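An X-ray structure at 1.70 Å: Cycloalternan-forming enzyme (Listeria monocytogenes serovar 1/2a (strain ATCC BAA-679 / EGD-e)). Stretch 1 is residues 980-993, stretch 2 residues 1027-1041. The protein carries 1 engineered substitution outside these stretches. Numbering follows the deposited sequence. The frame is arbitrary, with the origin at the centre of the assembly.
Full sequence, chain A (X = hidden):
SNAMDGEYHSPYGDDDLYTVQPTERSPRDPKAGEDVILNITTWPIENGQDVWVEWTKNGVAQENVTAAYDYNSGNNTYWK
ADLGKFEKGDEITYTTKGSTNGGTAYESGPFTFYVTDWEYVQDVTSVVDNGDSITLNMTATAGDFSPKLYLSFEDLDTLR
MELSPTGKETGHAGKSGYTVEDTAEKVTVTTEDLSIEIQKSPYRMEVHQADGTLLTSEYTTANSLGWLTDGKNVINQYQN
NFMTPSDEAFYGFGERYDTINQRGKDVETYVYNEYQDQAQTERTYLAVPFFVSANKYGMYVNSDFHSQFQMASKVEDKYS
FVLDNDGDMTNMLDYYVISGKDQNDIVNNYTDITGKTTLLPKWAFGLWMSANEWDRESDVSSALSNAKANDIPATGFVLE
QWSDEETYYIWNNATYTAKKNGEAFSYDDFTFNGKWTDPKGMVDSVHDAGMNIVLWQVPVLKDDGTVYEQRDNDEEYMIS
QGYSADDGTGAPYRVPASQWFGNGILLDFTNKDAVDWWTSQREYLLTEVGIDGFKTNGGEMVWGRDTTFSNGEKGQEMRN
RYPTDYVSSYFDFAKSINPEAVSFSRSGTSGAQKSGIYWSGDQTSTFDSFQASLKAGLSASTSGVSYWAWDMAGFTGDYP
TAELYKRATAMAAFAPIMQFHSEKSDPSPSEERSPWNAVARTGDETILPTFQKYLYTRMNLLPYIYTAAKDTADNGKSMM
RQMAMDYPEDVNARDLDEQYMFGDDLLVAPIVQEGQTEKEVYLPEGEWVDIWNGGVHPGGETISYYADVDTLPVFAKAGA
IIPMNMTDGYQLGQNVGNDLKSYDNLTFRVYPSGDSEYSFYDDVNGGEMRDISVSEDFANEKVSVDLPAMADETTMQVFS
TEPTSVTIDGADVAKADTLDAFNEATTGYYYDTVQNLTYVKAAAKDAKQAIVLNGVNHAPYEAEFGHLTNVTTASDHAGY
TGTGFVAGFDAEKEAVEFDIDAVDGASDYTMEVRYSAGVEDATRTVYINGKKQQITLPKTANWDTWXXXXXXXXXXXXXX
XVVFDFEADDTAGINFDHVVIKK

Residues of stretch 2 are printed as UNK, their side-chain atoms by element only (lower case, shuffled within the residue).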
# COMPACT_ATOMS: atom_id res chain seq x y z
N ILE A 980 21.28 21.79 16.26
CA ILE A 980 20.30 22.47 17.10
C ILE A 980 19.32 23.31 16.31
O ILE A 980 19.70 24.06 15.42
CB ILE A 980 21.00 23.31 18.19
CG1 ILE A 980 21.62 22.36 19.22
CG2 ILE A 980 20.02 24.29 18.87
CD1 ILE A 980 22.51 23.01 20.25
N ASP A 981 18.04 23.17 16.64
CA ASP A 981 17.01 24.03 16.06
C ASP A 981 16.77 25.30 16.86
O ASP A 981 16.86 25.31 18.10
CB ASP A 981 15.70 23.26 15.91
CG ASP A 981 15.72 22.32 14.74
OD1 ASP A 981 16.31 22.69 13.68
OD2 ASP A 981 15.15 21.21 14.87
N ALA A 982 16.47 26.39 16.15
CA ALA A 982 15.88 27.57 16.76
C ALA A 982 14.46 27.22 17.21
O ALA A 982 13.72 26.56 16.48
CB ALA A 982 15.86 28.72 15.76
N VAL A 983 14.09 27.64 18.43
CA VAL A 983 12.77 27.29 18.97
C VAL A 983 11.65 28.03 18.22
O VAL A 983 10.61 27.43 17.92
CB VAL A 983 12.68 27.52 20.50
CG1 VAL A 983 11.31 27.13 21.04
CG2 VAL A 983 13.77 26.73 21.24
N ASP A 984 11.89 29.31 17.90
CA ASP A 984 10.91 30.23 17.29
C ASP A 984 11.54 31.09 16.20
O ASP A 984 11.44 32.32 16.24
CB ASP A 984 10.39 31.20 18.35
CG ASP A 984 9.32 30.60 19.20
OD1 ASP A 984 8.22 30.31 18.68
OD2 ASP A 984 9.57 30.45 20.41
N GLY A 985 12.23 30.47 15.27
CA GLY A 985 12.81 31.22 14.17
C GLY A 985 14.13 31.90 14.50
O GLY A 985 14.61 31.87 15.64
N ALA A 986 14.72 32.52 13.48
CA ALA A 986 16.02 33.16 13.62
C ALA A 986 15.96 34.25 14.69
O ALA A 986 15.09 35.13 14.64
CB ALA A 986 16.46 33.73 12.29
N SER A 987 16.85 34.18 15.66
CA SER A 987 16.79 35.06 16.83
C SER A 987 18.02 34.83 17.68
O SER A 987 18.68 33.79 17.56
CB SER A 987 15.57 34.72 17.70
OG SER A 987 15.38 35.67 18.74
N ASP A 988 18.27 35.77 18.59
CA ASP A 988 19.14 35.47 19.73
C ASP A 988 18.41 34.54 20.69
O ASP A 988 17.20 34.64 20.82
CB ASP A 988 19.55 36.75 20.44
CG ASP A 988 20.64 37.52 19.70
OD1 ASP A 988 21.04 37.13 18.57
OD2 ASP A 988 21.10 38.52 20.27
N TYR A 989 19.16 33.64 21.33
CA TYR A 989 18.63 32.72 22.34
C TYR A 989 19.62 32.61 23.48
O TYR A 989 20.77 33.10 23.37
CB TYR A 989 18.40 31.32 21.74
CG TYR A 989 17.25 31.28 20.76
CD1 TYR A 989 15.94 31.04 21.21
CD2 TYR A 989 17.47 31.44 19.38
CE1 TYR A 989 14.88 31.00 20.31
CE2 TYR A 989 16.42 31.40 18.48
CZ TYR A 989 15.13 31.19 18.95
OH TYR A 989 14.05 31.16 18.10
N THR A 990 19.17 32.03 24.58
CA THR A 990 20.06 31.61 25.65
C THR A 990 20.30 30.12 25.55
O THR A 990 19.35 29.33 25.53
CB THR A 990 19.48 31.94 27.03
OG1 THR A 990 19.17 33.34 27.08
CG2 THR A 990 20.48 31.60 28.12
N MET A 991 21.57 29.73 25.48
CA MET A 991 21.92 28.31 25.55
C MET A 991 22.37 27.96 26.98
O MET A 991 23.38 28.49 27.46
CB MET A 991 23.01 28.00 24.52
CG MET A 991 23.50 26.55 24.57
SD MET A 991 24.68 26.16 23.27
CE MET A 991 26.09 27.19 23.73
N GLU A 992 21.58 27.13 27.67
CA GLU A 992 21.98 26.58 28.97
C GLU A 992 22.94 25.43 28.74
O GLU A 992 22.67 24.56 27.94
CB GLU A 992 20.78 26.01 29.73
CG GLU A 992 19.75 27.02 30.21
CD GLU A 992 18.69 26.38 31.10
OE1 GLU A 992 18.59 25.13 31.14
OE2 GLU A 992 17.96 27.11 31.78
N VAL A 993 24.07 25.47 29.44
CA VAL A 993 25.07 24.39 29.38
C VAL A 993 25.11 23.75 30.77
O VAL A 993 25.53 24.40 31.73
CB VAL A 993 26.47 24.91 28.95
CG1 VAL A 993 27.51 23.77 28.99
CG2 VAL A 993 26.41 25.55 27.55
N UNK A 1027 25.84 22.07 37.51
CA UNK A 1027 25.55 23.49 37.43
C UNK A 1027 25.16 23.81 36.00
O UNK A 1027 25.51 23.06 35.08
n UNK A 1027 27.37 26.61 37.29
o UNK A 1027 25.43 26.26 38.36
c UNK A 1027 26.76 24.33 37.85
c UNK A 1027 26.47 25.82 37.86
N UNK A 1028 24.44 24.91 35.82
CA UNK A 1028 24.07 25.40 34.50
C UNK A 1028 24.61 26.82 34.30
O UNK A 1028 24.49 27.67 35.18
o UNK A 1028 22.13 23.95 34.41
c UNK A 1028 22.13 25.84 32.95
c UNK A 1028 22.54 25.32 34.30
N UNK A 1029 25.26 27.03 33.15
CA UNK A 1029 25.78 28.34 32.74
C UNK A 1029 24.97 28.76 31.52
O UNK A 1029 24.66 27.93 30.67
c UNK A 1029 27.77 29.43 31.57
c UNK A 1029 27.29 28.27 32.43
c UNK A 1029 28.10 28.23 33.73
N UNK A 1030 24.61 30.05 31.46
CA UNK A 1030 23.80 30.59 30.38
C UNK A 1030 24.69 31.32 29.38
O UNK A 1030 25.42 32.24 29.75
o UNK A 1030 20.34 32.75 31.82
c UNK A 1030 20.43 31.57 32.17
c UNK A 1030 21.59 30.71 31.67
c UNK A 1030 22.71 31.50 30.95
o UNK A 1030 19.59 31.04 32.95
N UNK A 1031 24.64 30.88 28.13
CA UNK A 1031 25.52 31.39 27.06
C UNK A 1031 24.65 32.07 25.99
O UNK A 1031 23.73 31.42 25.45
c UNK A 1031 26.33 30.22 26.41
c UNK A 1031 27.24 30.72 25.30
c UNK A 1031 27.12 29.45 27.47
N UNK A 1032 24.94 33.35 25.65
CA UNK A 1032 24.19 34.01 24.56
C UNK A 1032 24.62 33.48 23.20
O UNK A 1032 25.83 33.40 22.90
c UNK A 1032 25.99 34.23 26.22
c UNK A 1032 25.86 35.52 25.44
c UNK A 1032 24.56 35.51 24.71
N UNK A 1033 23.62 33.06 22.39
CA UNK A 1033 23.87 32.53 21.05
C UNK A 1033 22.90 33.18 20.07
O UNK A 1033 21.84 33.70 20.48
c UNK A 1033 23.75 30.97 20.97
c UNK A 1033 24.75 30.28 21.90
c UNK A 1033 22.33 30.49 21.25
N UNK A 1034 23.26 33.16 18.79
CA UNK A 1034 22.38 33.66 17.74
C UNK A 1034 22.12 32.47 16.84
O UNK A 1034 23.07 31.86 16.30
c UNK A 1034 22.15 35.30 15.84
c UNK A 1034 23.05 34.81 16.96
o UNK A 1034 23.29 35.90 17.86
N UNK A 1035 20.84 32.10 16.71
CA UNK A 1035 20.46 30.94 15.91
C UNK A 1035 19.67 31.34 14.69
O UNK A 1035 18.86 32.28 14.73
c UNK A 1035 20.38 29.38 17.96
c UNK A 1035 21.71 28.70 17.60
c UNK A 1035 19.44 28.38 18.63
c UNK A 1035 19.65 29.94 16.75
N UNK A 1036 19.91 30.62 13.60
CA UNK A 1036 19.15 30.87 12.38
C UNK A 1036 18.11 29.79 12.15
O UNK A 1036 17.98 28.85 12.94
c UNK A 1036 20.09 31.02 11.18
n UNK A 1036 22.69 29.36 9.36
c UNK A 1036 21.19 30.00 11.11
c UNK A 1036 22.27 30.35 10.13
o UNK A 1036 22.74 31.49 10.06
N UNK A 1037 17.33 29.94 11.07
CA UNK A 1037 16.45 28.86 10.59
C UNK A 1037 17.22 27.60 10.18
O UNK A 1037 18.36 27.66 9.70
c UNK A 1037 15.61 29.36 9.42
N UNK A 1038 16.57 26.46 10.38
CA UNK A 1038 17.13 25.17 9.99
C UNK A 1038 18.03 24.62 11.08
O UNK A 1038 17.92 24.97 12.26
N UNK A 1039 18.94 23.76 10.64
CA UNK A 1039 19.87 23.10 11.52
C UNK A 1039 21.04 24.06 11.84
O UNK A 1039 21.74 24.54 10.94
n UNK A 1039 21.54 19.78 11.20
o UNK A 1039 21.52 21.32 12.83
c UNK A 1039 20.34 21.83 10.82
c UNK A 1039 21.19 20.96 11.70
N UNK A 1040 21.24 24.34 13.13
CA UNK A 1040 22.37 25.16 13.55
C UNK A 1040 23.48 24.25 14.02
O UNK A 1040 23.24 23.35 14.84
o UNK A 1040 21.44 28.27 13.87
c UNK A 1040 21.97 26.11 14.69
c UNK A 1040 21.01 27.19 14.23
n UNK A 1040 19.70 26.90 14.22
N UNK A 1041 24.68 24.46 13.50
CA UNK A 1041 25.83 23.65 13.89
C UNK A 1041 26.41 24.26 15.15
O UNK A 1041 26.91 25.38 15.10
c UNK A 1041 28.14 22.84 13.14
c UNK A 1041 29.25 22.89 12.09
o UNK A 1041 29.66 23.97 11.63
c UNK A 1041 26.88 23.62 12.77
n UNK A 1041 29.77 21.71 11.74

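Position 1027 has two side-chain carbons, the second carrying one oxygen and one nitrogen: an amide, Asn1027. Its side chain comes no nearer than 6.2 Å to stretch 1, from CB to Val993 O. At 1028 one carbon bears an oxygen and a carbon, the fork of Thr1028; its CG2 lies 3.5 Å from Glu992 CB.

Position 1029 has three carbons, branched at the first, hence Val1029. Its backbone pairs with Val993 (Val993 N to Val1029 O 2.8 Å; Val1029 N to Val993 O 3.0 Å). Position 1030 has three carbons, the third carrying two oxygens: Glu1030. Its CB packs 3.6 Å from Thr990 CG2, while Glu1030 OE2 stands 4.4 Å from Glu992 OE2, a like-charge approach; both oxygens are hydrogen-bonded elsewhere in the structure.

Position 1031 repeats the three-carbon fork: Val1031, with CG2 4.0 Å from Val993 CG2 and CG1 4.0 Å from Met991 CE. At 1032 three carbons close a ring onto the backbone N: Pro1032. That nitrogen has no proton to donate, but the site is a non-hydrogen-bonded pair with Thr990, so the ladder loses nothing.

Position 1033 has three carbons and no other side-chain atom, forked at the first, giving Val1033, whose CG1 lies 3.8 Å from Met991 CE. Position 1034 has one carbon bearing an oxygen and a carbon: Thr1034, whose OG1 donates to Asp988 OD1 at 2.7 Å. Four carbons forked at the second make 1035 Leu1035; its CD1 reaches Tyr989 CD2 at 3.7 Å.

Position 1036 has three carbons, the third with oxygen and nitrogen: Gln1036, its CA-to-CB bond directed away from stretch 1. A lone carbon at 1037 gives Ala1037. No side-chain atom at 1038, with phi 85°, indicates Gly1038.

Position 1039 has two carbons, the second with one oxygen and one nitrogen: Asn1039, whose OD1 lies 3.5 Å from Ile980 N. Position 1040 has the same atoms: Asn1040. Its ND2 donates to Ile980 O at 3.1 Å and to Gln1036 O at 2.9 Å, while Gln1036 N donates to Asn1040 OD1 at 2.8 Å, so this amide braces the turn. Position 1041, three carbons ending in oxygen and nitrogen, is Gln1041, without contact.

The contact is an antiparallel ladder: paired backbone bonds join Ser987, Tyr989, Met991 and Val993 to Leu1035, Val1033, Val1031 and Val1029, the strand axes lying at 149°. These residues share one face; Asp988, Thr990 and Glu992 occupy the other with Thr1034, Pro1032 and Glu1030. Together the stretches bury 1037 Å².

Stretch 2, residues 1027-1041: NTVEVPVTLQAGNNQ
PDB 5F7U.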